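Local coordinates for thioredoxin reductase (Streptomyces clavuligerus, PDB 4NTD), which is an FAD-dependent oxidoreductase of thioredoxin reductase type that probably forms the disulfide bond of the natural product holomycin, at residues Ser195-Leu200 against Val248-Val253; Gly183-Ala188 against Arg213-Arg218; Gly113-Pro118 against Ser288-Trp293; Ser131-Val136 against Asp325-Ser330. All blocks are in the same frame, centred on the assembly; numbering follows the deposited sequence. Where two conformers were deposited one is given.

The four contacts form two pairs at opposite ends of the chain. Contacts 1 and 2, with centres about 13 Å apart, lie in the Rossmann-type domain that corresponds to the NADPH domain of thioredoxin reductases; L200 of contact 1 packs on V185 and L215 of contact 2. Contacts 3 and 4, centres about 8 Å apart, belong to the FAD domain and share a sheet through V135 and G291. Between the pairs the centres are about 45 to 53 Å apart. Contact 2 is the one that reaches the glutathione pocket, through H187. Contacts 2 and 4 also meet across the dimer, where R186 forms a salt bridge with D325 of the second subunit.

Contact 1: residues Ser195-Leu200 against Val248-Val253; sequences SDDVVL and VARSTV
Bends at chi2 and chi3 (the latter 96°) fold the R250 chain over so that the edge of its guanidinium is presented to D197, whose own CG stands anti to the backbone N (chi1 -170°). It meets the carboxylate end-on, R250 NH1 lying 2.8 Å and R250 NH2 2.9 Å from the same D197 OD1. The two flat groups are turned 71° apart; both donors come from the same face of the carboxylate, NH1 steeply above the plane and NH2 nearer to it, on the syn side. This salt bridge sits where two inner strands of a Rossmann-type parallel sheet begin: D197 lies by the start of the strand through V199 and L200, and R250 links strand 247-249 of an antiparallel sheet to strand 252-254. V199 suits its place because a branched methyl can lie over the guanidinium: V199 CG2 is 3.5 Å from R250 NH1. Behind, R250 NE donates to A249 O at 2.7 Å, which fixes the rotation of the group, while NH1 also bonds to L175 O. A methionine in place of R250 would probably leave the D197 carboxylate without its charged mate and L175 O without this donor.

Contact 2: residues Gly183-Ala188 against Arg213-Arg218; sequences GAVRHA and RALSAR
V185 and A188 form one side of a small apolar seam and L215 the other, where two neighbouring helices of a Rossmann-type beta-alpha-beta arrangement, 184-191 and 209-217, lie side by side. Both pack on the intervening strand 198-201, whose L200 touches V185 and L215 alike. The backbones are close, with V185 CA 7.6 Å from L215 CA, and this spacing calls for small or branched apolar residues. At the start of the first segment, G183 O accepts the H187 N bond of the opening helical turn. A184 follows, its small side chain directed to the loop residue L205, and A184 O in turn accepts from A188 N. V185 carries the first part of the seam: with its CG1 anti to the backbone N (chi1 171°), the two side chains cross obliquely, and V185 CG1 rests 4.1 Å from L215 CD1 and as near to its CG. R186 points its side chain away from the second helix; its charge suits the surface, where it makes a salt bridge with D325 of the second subunit. One residue on, H187 serves the glutathione pocket, touching the ligand and bonding through NE2 to H161 O. A188 comes back to the seam one turn after V185. A methyl is all it offers, which lets the helix backbone stay near its neighbour while the bulkier leucine fills the space from the other side. There the two branches of L215 part company: CD1 serves V185, whereas L215 CD2 meets A188 CB at 4.3 Å.

Contact 3: residues Gly113-Pro118 against Ser288-Trp293; sequences GEDDAP and SVPGVW
Two beta turns meet here, a type I turn from E114 to A117 and a type II turn from V289 to V292, with D115 and P118 packed against P290 and G291. The first turn lies in the link between strands 106-112 and 119-124 of the antiparallel sheet in the FAD domain; the second leads into strand 292-294, an outer strand of the parallel sheet. P290 and G291 are the classic pair for the two central positions of a type II turn: the proline ring holds phi near -57°, while G291 adopts the positive phi of 87°. The P290 ring packs against the first turn, with P290 CB 3.7 Å from D115 O and P290 CG 4.3 Å from D115 CG. P118 approaches the peptide that follows P290, its CB 3.9 Å from P290 O, and the rings meet, P118 CG lying 4.2 Å from P290 CB. Glycine is needed at G291 for a second reason, since a beta carbon there would crowd P118 CB. Between the turns, rings meet backbone and each other, so the fit depends on shape; directional bonds stay within each turn or go elsewhere, D115 in a salt bridge to R111 and G291 to V135.

Contact 4: residues Ser131-Val136 against Asp325-Ser330; sequences STRRVV and DEDVAS
The chain turns a corner at R133, and even there the backbones stay well apart, R133 CA lying 10.5 Å from E326 CA, so that long charged side chains must span the gap to helix 305-338. R133 reaches out with a bend at chi3 (73°) and offers its guanidinium edge to two carboxylates. Its NH2 serves both: R133 NH2 to E326 OE2 measures 2.9 Å, and the same R133 NH2 lies 3.0 Å from D327 OD1. R133 NH1, also 3.0 Å from D327 OD1, takes the syn lone pair of that oxygen, while NH2 comes to it from above the carboxylate plane. The corner is a junction of the FAD domain, where strand 129-132 closes the three-stranded antiparallel sheet and strand 134-137 enters the parallel Rossmann-type sheet beside 31-36. R134, bent at chi2, takes the other oxygen of E326 from above the carboxylate plane, with R134 NH2 2.7 Å from E326 OE1 in a nearly straight bond. Glutamate suits this place because its extended chain reaches between the two arginines and gives each an oxygen. R134 NH1 also donates to R133 O at 2.9 Å, which steadies its rotation, and NH2 has a further partner in Q322. A leucine in place of R133 would probably leave D327 OD1 without two donors and E326 OE2 without its charged partner. One water bridges the cluster, donating to E326 OE2 at 2.7 Å and accepting from R133 NE. Nearby, D327 OD2 pairs with R54.

Contact 1: residues Ser195-Leu200 against Val248-Val253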
# COMPACT_ATOMS: atom_id res chain seq x y z
N SER A 195 -8.72 -24.07 -9.66
CA SER A 195 -9.53 -25.25 -9.96
C SER A 195 -9.01 -26.00 -11.18
O SER A 195 -8.46 -25.38 -12.09
CB SER A 195 -10.99 -24.85 -10.21
OG SER A 195 -11.80 -25.98 -10.47
N ASP A 196 -9.18 -27.32 -11.19
CA ASP A 196 -8.80 -28.10 -12.37
C ASP A 196 -9.96 -28.22 -13.36
O ASP A 196 -9.82 -28.85 -14.41
CB ASP A 196 -8.21 -29.47 -12.00
CG ASP A 196 -9.22 -30.39 -11.33
OD1 ASP A 196 -10.40 -30.01 -11.21
OD2 ASP A 196 -8.81 -31.50 -10.92
N ASP A 197 -11.09 -27.59 -13.04
CA ASP A 197 -12.29 -27.58 -13.89
C ASP A 197 -12.60 -26.14 -14.30
O ASP A 197 -13.40 -25.45 -13.65
CB ASP A 197 -13.45 -28.21 -13.12
CG ASP A 197 -14.68 -28.46 -13.98
OD1 ASP A 197 -14.71 -28.06 -15.17
OD2 ASP A 197 -15.63 -29.08 -13.47
N VAL A 198 -11.95 -25.69 -15.37
CA VAL A 198 -12.13 -24.34 -15.90
C VAL A 198 -12.41 -24.43 -17.40
O VAL A 198 -11.65 -25.06 -18.13
CB VAL A 198 -10.87 -23.47 -15.69
CG1 VAL A 198 -11.07 -22.07 -16.25
CG2 VAL A 198 -10.51 -23.40 -14.21
N VAL A 199 -13.51 -23.81 -17.84
CA VAL A 199 -13.90 -23.82 -19.25
C VAL A 199 -13.95 -22.39 -19.80
O VAL A 199 -14.48 -21.49 -19.14
CB VAL A 199 -15.29 -24.47 -19.42
CG1 VAL A 199 -15.85 -24.23 -20.81
CG2 VAL A 199 -15.21 -25.96 -19.13
N LEU A 200 -13.40 -22.20 -21.00
CA LEU A 200 -13.51 -20.94 -21.71
C LEU A 200 -14.64 -21.02 -22.73
O LEU A 200 -14.62 -21.87 -23.62
CB LEU A 200 -12.20 -20.59 -22.42
CG LEU A 200 -12.21 -19.33 -23.31
CD1 LEU A 200 -12.48 -18.08 -22.49
CD2 LEU A 200 -10.90 -19.19 -24.07
N VAL A 248 -24.11 -25.45 -20.54
CA VAL A 248 -23.00 -26.03 -19.80
C VAL A 248 -23.13 -25.62 -18.35
O VAL A 248 -23.15 -24.43 -18.04
CB VAL A 248 -21.64 -25.55 -20.34
CG1 VAL A 248 -20.50 -26.18 -19.55
CG2 VAL A 248 -21.52 -25.89 -21.82
N ALA A 249 -23.23 -26.60 -17.46
CA ALA A 249 -23.37 -26.34 -16.04
C ALA A 249 -22.06 -25.81 -15.46
O ALA A 249 -20.98 -26.35 -15.74
CB ALA A 249 -23.82 -27.59 -15.30
N ARG A 250 -22.16 -24.73 -14.69
CA ARG A 250 -21.04 -24.11 -13.98
C ARG A 250 -21.59 -23.56 -12.66
O ARG A 250 -22.77 -23.21 -12.59
CB ARG A 250 -20.45 -22.95 -14.78
CG ARG A 250 -19.76 -23.30 -16.10
CD ARG A 250 -18.39 -23.93 -15.92
NE ARG A 250 -18.42 -25.39 -15.97
CZ ARG A 250 -17.35 -26.18 -15.87
NH1 ARG A 250 -16.13 -25.67 -15.72
NH2 ARG A 250 -17.50 -27.50 -15.94
N SER A 251 -20.75 -23.48 -11.63
CA SER A 251 -21.17 -22.87 -10.36
C SER A 251 -20.82 -21.38 -10.31
O SER A 251 -21.51 -20.60 -9.64
CB SER A 251 -20.50 -23.59 -9.18
OG SER A 251 -19.12 -23.29 -9.11
N THR A 252 -19.76 -21.00 -11.00
CA THR A 252 -19.24 -19.63 -10.98
C THR A 252 -18.69 -19.28 -12.36
O THR A 252 -18.03 -20.10 -12.99
CB THR A 252 -18.11 -19.49 -9.94
OG1 THR A 252 -18.48 -20.14 -8.72
CG2 THR A 252 -17.80 -18.03 -9.66
N VAL A 253 -18.97 -18.06 -12.82
CA VAL A 253 -18.47 -17.59 -14.11
C VAL A 253 -17.68 -16.29 -13.91
O VAL A 253 -18.09 -15.42 -13.13
CB VAL A 253 -19.62 -17.39 -15.12
CG1 VAL A 253 -19.14 -16.70 -16.39
CG2 VAL A 253 -20.25 -18.73 -15.47

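Contact 2: residues Gly183-Ala188 against Arg213-Arg218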
# COMPACT_ATOMS: atom_id res chain seq x y z
N GLY A 183 -8.58 -10.14 -22.71
CA GLY A 183 -7.90 -10.75 -21.57
C GLY A 183 -8.46 -12.09 -21.11
O GLY A 183 -7.93 -12.68 -20.17
N ALA A 184 -9.50 -12.58 -21.78
CA ALA A 184 -10.20 -13.79 -21.33
C ALA A 184 -9.33 -15.05 -21.32
O ALA A 184 -9.46 -15.88 -20.41
CB ALA A 184 -11.45 -14.02 -22.18
N VAL A 185 -8.47 -15.21 -22.32
CA VAL A 185 -7.60 -16.39 -22.39
C VAL A 185 -6.65 -16.43 -21.18
O VAL A 185 -6.58 -17.43 -20.48
CB VAL A 185 -6.79 -16.45 -23.70
CG1 VAL A 185 -5.74 -17.56 -23.65
CG2 VAL A 185 -7.72 -16.69 -24.89
N ARG A 186 -5.94 -15.33 -20.95
CA ARG A 186 -5.04 -15.24 -19.80
C ARG A 186 -5.79 -15.42 -18.48
O ARG A 186 -5.27 -16.00 -17.53
CB ARG A 186 -4.26 -13.92 -19.81
CG ARG A 186 -3.16 -13.85 -20.86
CD ARG A 186 -2.31 -12.59 -20.74
NE ARG A 186 -0.95 -12.86 -20.26
CZ ARG A 186 -0.57 -12.88 -18.98
NH1 ARG A 186 -1.43 -12.65 -17.99
NH2 ARG A 186 0.70 -13.15 -18.69
N HIS A 187 -7.03 -14.93 -18.43
CA HIS A 187 -7.85 -15.06 -17.22
C HIS A 187 -8.19 -16.52 -16.92
O HIS A 187 -8.16 -16.94 -15.76
CB HIS A 187 -9.13 -14.22 -17.34
CG HIS A 187 -9.57 -13.62 -16.04
ND1 HIS A 187 -8.77 -12.78 -15.31
CD2 HIS A 187 -10.74 -13.72 -15.36
CE1 HIS A 187 -9.42 -12.40 -14.22
NE2 HIS A 187 -10.61 -12.95 -14.23
N ALA A 188 -8.52 -17.30 -17.95
CA ALA A 188 -8.79 -18.73 -17.79
C ALA A 188 -7.55 -19.48 -17.29
O ALA A 188 -7.64 -20.34 -16.42
CB ALA A 188 -9.29 -19.33 -19.09
N ARG A 213 -2.53 -23.40 -27.90
CA ARG A 213 -1.51 -24.27 -27.29
C ARG A 213 -1.50 -24.16 -25.76
O ARG A 213 -1.39 -25.17 -25.07
CB ARG A 213 -0.11 -23.96 -27.85
CG ARG A 213 0.18 -24.61 -29.19
CD ARG A 213 1.64 -24.45 -29.58
NE ARG A 213 1.96 -23.09 -30.01
CZ ARG A 213 1.80 -22.61 -31.24
NH1 ARG A 213 1.31 -23.37 -32.22
NH2 ARG A 213 2.13 -21.35 -31.51
N ALA A 214 -1.62 -22.94 -25.25
CA ALA A 214 -1.61 -22.70 -23.81
C ALA A 214 -2.83 -23.30 -23.12
O ALA A 214 -2.71 -23.96 -22.09
CB ALA A 214 -1.52 -21.21 -23.52
N LEU A 215 -4.01 -23.07 -23.70
CA LEU A 215 -5.26 -23.60 -23.16
C LEU A 215 -5.26 -25.14 -23.17
O LEU A 215 -5.70 -25.76 -22.20
CB LEU A 215 -6.46 -23.04 -23.93
CG LEU A 215 -6.72 -21.54 -23.75
CD1 LEU A 215 -7.60 -21.00 -24.86
CD2 LEU A 215 -7.34 -21.26 -22.39
N SER A 216 -4.77 -25.74 -24.25
CA SER A 216 -4.63 -27.20 -24.33
C SER A 216 -3.67 -27.73 -23.27
O SER A 216 -3.97 -28.71 -22.59
CB SER A 216 -4.16 -27.63 -25.72
OG SER A 216 -5.17 -27.42 -26.69
N ALA A 217 -2.52 -27.07 -23.13
CA ALA A 217 -1.48 -27.50 -22.19
C ALA A 217 -1.93 -27.42 -20.73
O ALA A 217 -1.52 -28.25 -19.91
CB ALA A 217 -0.22 -26.68 -22.39
N ARG A 218 -2.77 -26.44 -20.40
CA ARG A 218 -3.32 -26.32 -19.04
C ARG A 218 -4.70 -26.96 -18.91
O ARG A 218 -5.36 -26.82 -17.88
CB ARG A 218 -3.35 -24.85 -18.59
CG ARG A 218 -1.98 -24.24 -18.35
CD ARG A 218 -1.24 -24.92 -17.20
NE ARG A 218 -1.77 -24.56 -15.89
CZ ARG A 218 -1.86 -25.38 -14.84
NH1 ARG A 218 -1.50 -26.65 -14.92
NH2 ARG A 218 -2.36 -24.91 -13.69

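Contact 3: residues Gly113-Pro118 against Ser288-Trp293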
# COMPACT_ATOMS: atom_id res chain seq x y z
N GLY A 113 -3.79 30.19 -8.67
CA GLY A 113 -2.48 30.54 -8.10
C GLY A 113 -1.27 30.01 -8.85
O GLY A 113 -1.40 29.34 -9.88
N GLU A 114 -0.08 30.32 -8.33
CA GLU A 114 1.18 29.90 -8.95
C GLU A 114 1.48 28.42 -8.74
O GLU A 114 0.85 27.76 -7.90
CB GLU A 114 2.35 30.74 -8.40
CG GLU A 114 2.37 32.18 -8.89
CD GLU A 114 3.72 32.85 -8.68
OE1 GLU A 114 4.41 32.53 -7.68
OE2 GLU A 114 4.09 33.71 -9.51
N ASP A 115 2.43 27.90 -9.51
CA ASP A 115 2.89 26.50 -9.37
C ASP A 115 3.49 26.21 -7.99
O ASP A 115 3.42 25.08 -7.52
CB ASP A 115 3.93 26.16 -10.45
CG ASP A 115 3.31 25.92 -11.83
OD1 ASP A 115 2.11 26.22 -12.02
OD2 ASP A 115 4.03 25.43 -12.72
N ASP A 116 4.07 27.24 -7.37
CA ASP A 116 4.71 27.10 -6.05
C ASP A 116 3.77 27.36 -4.87
O ASP A 116 4.16 27.17 -3.72
CB ASP A 116 5.92 28.04 -5.96
CG ASP A 116 5.53 29.51 -5.84
OD1 ASP A 116 4.44 29.88 -6.32
OD2 ASP A 116 6.32 30.29 -5.26
N ALA A 117 2.54 27.80 -5.15
CA ALA A 117 1.51 27.95 -4.13
C ALA A 117 0.14 27.61 -4.72
O ALA A 117 -0.72 28.48 -4.85
CB ALA A 117 1.52 29.36 -3.56
N PRO A 118 -0.06 26.32 -5.08
CA PRO A 118 -1.32 25.93 -5.71
C PRO A 118 -2.54 26.13 -4.82
O PRO A 118 -2.45 26.07 -3.59
CB PRO A 118 -1.14 24.43 -5.99
CG PRO A 118 0.30 24.13 -5.81
CD PRO A 118 0.88 25.20 -4.94
N SER A 288 1.29 15.09 -12.64
CA SER A 288 2.07 16.14 -13.30
C SER A 288 1.60 17.56 -12.96
O SER A 288 2.29 18.53 -13.28
CB SER A 288 2.05 15.94 -14.82
OG SER A 288 0.76 16.18 -15.35
N VAL A 289 0.43 17.68 -12.34
CA VAL A 289 -0.10 18.98 -11.92
C VAL A 289 0.27 19.21 -10.46
O VAL A 289 -0.10 18.40 -9.60
CB VAL A 289 -1.63 19.05 -12.10
CG1 VAL A 289 -2.18 20.35 -11.55
CG2 VAL A 289 -1.99 18.90 -13.57
N PRO A 290 1.00 20.30 -10.16
CA PRO A 290 1.37 20.55 -8.77
C PRO A 290 0.17 20.62 -7.83
O PRO A 290 -0.84 21.25 -8.16
CB PRO A 290 2.11 21.89 -8.83
CG PRO A 290 2.60 22.00 -10.23
CD PRO A 290 1.58 21.31 -11.08
N GLY A 291 0.27 19.94 -6.69
CA GLY A 291 -0.77 19.96 -5.67
C GLY A 291 -1.87 18.92 -5.83
O GLY A 291 -2.79 18.88 -5.02
N VAL A 292 -1.77 18.09 -6.87
CA VAL A 292 -2.81 17.10 -7.18
C VAL A 292 -2.25 15.68 -7.08
O VAL A 292 -1.39 15.28 -7.87
CB VAL A 292 -3.40 17.33 -8.58
CG1 VAL A 292 -4.46 16.28 -8.91
CG2 VAL A 292 -3.98 18.73 -8.69
N TRP A 293 -2.76 14.92 -6.11
CA TRP A 293 -2.41 13.51 -5.93
C TRP A 293 -3.55 12.62 -6.42
O TRP A 293 -4.71 13.04 -6.43
CB TRP A 293 -2.12 13.21 -4.45
CG TRP A 293 -0.68 13.38 -4.04
CD1 TRP A 293 0.24 12.38 -3.87
CD2 TRP A 293 0.00 14.61 -3.75
NE1 TRP A 293 1.45 12.91 -3.49
CE2 TRP A 293 1.33 14.27 -3.41
CE3 TRP A 293 -0.38 15.95 -3.74
CZ2 TRP A 293 2.28 15.24 -3.07
CZ3 TRP A 293 0.57 16.91 -3.40
CH2 TRP A 293 1.88 16.55 -3.07

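Contact 4: residues Ser131-Val136 against Asp325-Ser330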
# COMPACT_ATOMS: atom_id res chain seq x y z
N SER A 131 -12.94 25.94 -1.52
CA SER A 131 -11.58 26.33 -1.87
C SER A 131 -10.60 25.53 -1.00
O SER A 131 -10.82 25.39 0.20
CB SER A 131 -11.38 27.83 -1.65
OG SER A 131 -10.09 28.24 -2.07
N THR A 132 -9.53 25.02 -1.61
CA THR A 132 -8.57 24.17 -0.91
C THR A 132 -7.15 24.33 -1.43
O THR A 132 -6.94 24.72 -2.58
CB THR A 132 -8.99 22.68 -1.00
OG1 THR A 132 -8.10 21.87 -0.23
CG2 THR A 132 -9.01 22.19 -2.45
N ARG A 133 -6.17 24.04 -0.58
CA ARG A 133 -4.76 24.12 -0.98
C ARG A 133 -4.34 22.94 -1.85
O ARG A 133 -3.51 23.10 -2.75
CB ARG A 133 -3.85 24.21 0.25
CG ARG A 133 -4.09 25.43 1.11
CD ARG A 133 -3.18 25.45 2.33
NE ARG A 133 -1.80 25.76 1.99
CZ ARG A 133 -0.78 25.72 2.84
NH1 ARG A 133 -0.96 25.38 4.11
NH2 ARG A 133 0.44 26.03 2.42
N ARG A 134 -4.91 21.77 -1.58
CA ARG A 134 -4.52 20.53 -2.26
C ARG A 134 -5.73 19.63 -2.54
O ARG A 134 -6.77 19.77 -1.89
CB ARG A 134 -3.52 19.75 -1.40
CG ARG A 134 -2.22 20.48 -1.10
CD ARG A 134 -1.37 20.65 -2.35
NE ARG A 134 -0.04 21.19 -2.05
CZ ARG A 134 0.25 22.48 -1.89
NH1 ARG A 134 -0.69 23.42 -2.00
NH2 ARG A 134 1.50 22.84 -1.62
N VAL A 135 -5.57 18.72 -3.49
CA VAL A 135 -6.60 17.74 -3.83
C VAL A 135 -6.00 16.34 -3.93
O VAL A 135 -4.92 16.16 -4.49
CB VAL A 135 -7.29 18.09 -5.17
CG1 VAL A 135 -8.30 17.02 -5.57
CG2 VAL A 135 -7.98 19.45 -5.07
N VAL A 136 -6.71 15.36 -3.36
CA VAL A 136 -6.42 13.94 -3.57
C VAL A 136 -7.61 13.33 -4.30
O VAL A 136 -8.73 13.37 -3.80
CB VAL A 136 -6.20 13.19 -2.24
CG1 VAL A 136 -5.93 11.71 -2.50
CG2 VAL A 136 -5.05 13.81 -1.46
N ASP A 325 6.95 22.35 3.29
CA ASP A 325 7.91 23.09 2.47
C ASP A 325 7.33 24.43 2.01
O ASP A 325 8.02 25.45 2.03
CB ASP A 325 8.36 22.26 1.25
CG ASP A 325 9.20 21.05 1.63
OD1 ASP A 325 9.36 20.15 0.78
OD2 ASP A 325 9.72 20.99 2.77
N GLU A 326 6.06 24.43 1.61
CA GLU A 326 5.38 25.67 1.23
C GLU A 326 5.16 26.59 2.44
O GLU A 326 5.37 27.80 2.34
CB GLU A 326 4.04 25.39 0.54
CG GLU A 326 3.42 26.62 -0.10
CD GLU A 326 2.05 26.37 -0.67
OE1 GLU A 326 1.91 25.47 -1.53
OE2 GLU A 326 1.10 27.07 -0.26
N ASP A 327 4.73 26.02 3.57
CA ASP A 327 4.54 26.78 4.81
C ASP A 327 5.84 27.50 5.21
O ASP A 327 5.82 28.68 5.58
CB ASP A 327 4.09 25.87 5.97
CG ASP A 327 2.67 25.32 5.79
OD1 ASP A 327 1.85 25.96 5.11
OD2 ASP A 327 2.38 24.24 6.37
N VAL A 328 6.97 26.79 5.11
CA VAL A 328 8.28 27.35 5.46
C VAL A 328 8.70 28.45 4.47
O VAL A 328 9.11 29.53 4.89
CB VAL A 328 9.37 26.26 5.51
CG1 VAL A 328 10.76 26.87 5.69
CG2 VAL A 328 9.09 25.28 6.65
N ALA A 329 8.58 28.16 3.18
CA ALA A 329 8.95 29.13 2.14
C ALA A 329 8.14 30.42 2.24
O ALA A 329 8.68 31.51 2.06
CB ALA A 329 8.80 28.51 0.75
N SER A 330 6.85 30.29 2.54
CA SER A 330 5.97 31.45 2.72
C SER A 330 6.33 32.27 3.96
O SER A 330 6.27 33.50 3.94
CB SER A 330 4.51 31.02 2.79
OG SER A 330 4.08 30.47 1.55
O HOH W 1 -1.48 26.50 -0.98